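Local coordinates for PE family protein PE8 (Mycobacterium tuberculosis, PDB 5XFS), which promotes the survival of recombinant mycobacteria inside macrophages by regulating host inflammatory cytokine production and inhibiting late apoptosis, at residues Glu14-Ala19 / Asn83-Ser88. Residues are numbered along the deposited sequence; the frame is centred on the assembly and turned at random.
Sequences EELTAA and NTLGIS
L16 packs on L85 and S88, and A19 on L85, in an apolar helix-helix contact at the end of the PE hairpin where the modelled chain begins and ends. It joins the first turns of helix 13-36 to the last turn of helix 51-87. The short axes run nearly antiparallel, at 163° between their N-to-C directions, and approach to 8.4 Å. No hydrogen bond spans the two segments, and the 251 Å² buried between them comes mainly from the two leucines.

L16 sends its two methyls to different partners. CD2 meets CD1 of L85 at 3.8 Å, while CD1 reaches just past the C-terminal end of the other helix, 4.1 Å from CB of S88 and close to that residue's carbonyl oxygen. The two leucine side chains lie obliquely across each other. In L85, chi1 of 173° places CG anti to the backbone N; the CA–CB bond does not point at the facing helix, but the methyl end comes nearer to it. Its second methyl, CD2, rests against the backbone of A19, 3.7 Å from C, and lies 4.0 Å from the A19 CB.

This is the two-helix antiparallel hairpin of the PE domain, the N-terminal part of the longer PE8 protein and a member of the EsxAB clan. The hairpin is bound here to another protein: L16 also packs on an aromatic side chain of that chain and A19 on an apolar one, while OE1 of E15 forms a salt bridge to a basic side chain of the same partner chain.

At the more exposed side, T17 and G86 bring their CA atoms to 5.4 Å. There CG2 of T17 faces the G86 carbonyl oxygen at 4.2 Å. S88, the first residue to leave helical geometry, turns its OG back to the T84 carbonyl oxygen in a weak 3.4 Å hydrogen bond.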
# COMPACT_ATOMS: atom_id res chain seq x y z
N GLU A 14 -37.37 -36.52 -49.11
CA GLU A 14 -37.45 -37.27 -47.87
C GLU A 14 -36.16 -37.07 -47.08
O GLU A 14 -36.05 -37.51 -45.93
CB GLU A 14 -37.65 -38.76 -48.16
CG GLU A 14 -38.79 -39.06 -49.12
CD GLU A 14 -39.85 -39.95 -48.51
OE1 GLU A 14 -40.48 -40.73 -49.26
OE2 GLU A 14 -40.06 -39.88 -47.29
N GLU A 15 -35.18 -36.42 -47.70
CA GLU A 15 -33.91 -36.15 -47.04
C GLU A 15 -33.69 -34.83 -46.85
O GLU A 15 -33.00 -34.41 -45.93
CB GLU A 15 -32.69 -36.90 -47.86
CG GLU A 15 -32.27 -38.30 -47.43
CD GLU A 15 -31.24 -38.29 -46.31
OE1 GLU A 15 -30.11 -38.77 -46.54
OE2 GLU A 15 -31.56 -37.81 -45.21
N LEU A 16 -34.33 -34.03 -47.70
CA LEU A 16 -34.25 -32.59 -47.55
C LEU A 16 -35.04 -32.19 -46.32
O LEU A 16 -34.46 -31.82 -45.31
CB LEU A 16 -34.81 -31.89 -48.79
CG LEU A 16 -33.77 -31.39 -49.79
CD1 LEU A 16 -34.44 -30.73 -50.98
CD2 LEU A 16 -32.81 -30.43 -49.12
N THR A 17 -36.36 -32.28 -46.41
CA THR A 17 -37.21 -31.94 -45.27
C THR A 17 -36.70 -32.56 -43.97
O THR A 17 -36.91 -31.99 -42.89
CB THR A 17 -38.65 -32.38 -45.55
OG1 THR A 17 -38.63 -33.61 -46.30
CG2 THR A 17 -39.38 -31.31 -46.36
N ALA A 18 -36.01 -33.70 -44.04
CA ALA A 18 -35.35 -34.24 -42.86
C ALA A 18 -34.28 -33.28 -42.36
O ALA A 18 -34.27 -32.90 -41.18
CB ALA A 18 -34.74 -35.61 -43.16
N ALA A 19 -33.37 -32.86 -43.25
CA ALA A 19 -32.35 -31.88 -42.86
C ALA A 19 -32.97 -30.57 -42.41
O ALA A 19 -32.37 -29.85 -41.60
CB ALA A 19 -31.40 -31.64 -44.03
N ASN A 83 -36.12 -22.42 -43.18
CA ASN A 83 -37.33 -22.23 -43.98
C ASN A 83 -37.04 -22.48 -45.45
O ASN A 83 -37.70 -23.31 -46.09
CB ASN A 83 -37.85 -20.81 -43.79
CG ASN A 83 -38.90 -20.46 -44.80
OD1 ASN A 83 -39.87 -21.19 -44.97
ND2 ASN A 83 -38.72 -19.34 -45.48
N THR A 84 -36.04 -21.80 -45.98
CA THR A 84 -35.69 -21.91 -47.38
C THR A 84 -35.27 -23.31 -47.78
O THR A 84 -35.62 -23.78 -48.85
CB THR A 84 -34.57 -20.92 -47.74
OG1 THR A 84 -35.13 -19.64 -48.00
CG2 THR A 84 -33.80 -21.38 -48.96
N LEU A 85 -34.53 -23.99 -46.93
CA LEU A 85 -34.14 -25.35 -47.23
C LEU A 85 -35.39 -26.22 -47.22
O LEU A 85 -35.55 -27.10 -48.05
CB LEU A 85 -33.14 -25.85 -46.19
CG LEU A 85 -32.74 -27.32 -46.26
CD1 LEU A 85 -31.52 -27.48 -47.14
CD2 LEU A 85 -32.44 -27.84 -44.86
N GLY A 86 -36.25 -25.95 -46.26
CA GLY A 86 -37.51 -26.64 -46.08
C GLY A 86 -38.48 -26.44 -47.22
O GLY A 86 -39.21 -27.35 -47.60
N ILE A 87 -38.48 -25.24 -47.78
CA ILE A 87 -39.38 -24.91 -48.87
C ILE A 87 -39.15 -25.79 -50.08
O ILE A 87 -40.10 -26.20 -50.74
CB ILE A 87 -39.23 -23.44 -49.29
CG1 ILE A 87 -40.05 -22.54 -48.39
CG2 ILE A 87 -39.70 -23.24 -50.72
CD1 ILE A 87 -40.21 -21.15 -48.95
N SER A 88 -37.89 -26.09 -50.39
CA SER A 88 -37.62 -26.93 -51.54
C SER A 88 -38.24 -28.28 -51.27
O SER A 88 -37.94 -28.93 -50.28
CB SER A 88 -36.12 -27.09 -51.71
OG SER A 88 -35.45 -25.86 -51.50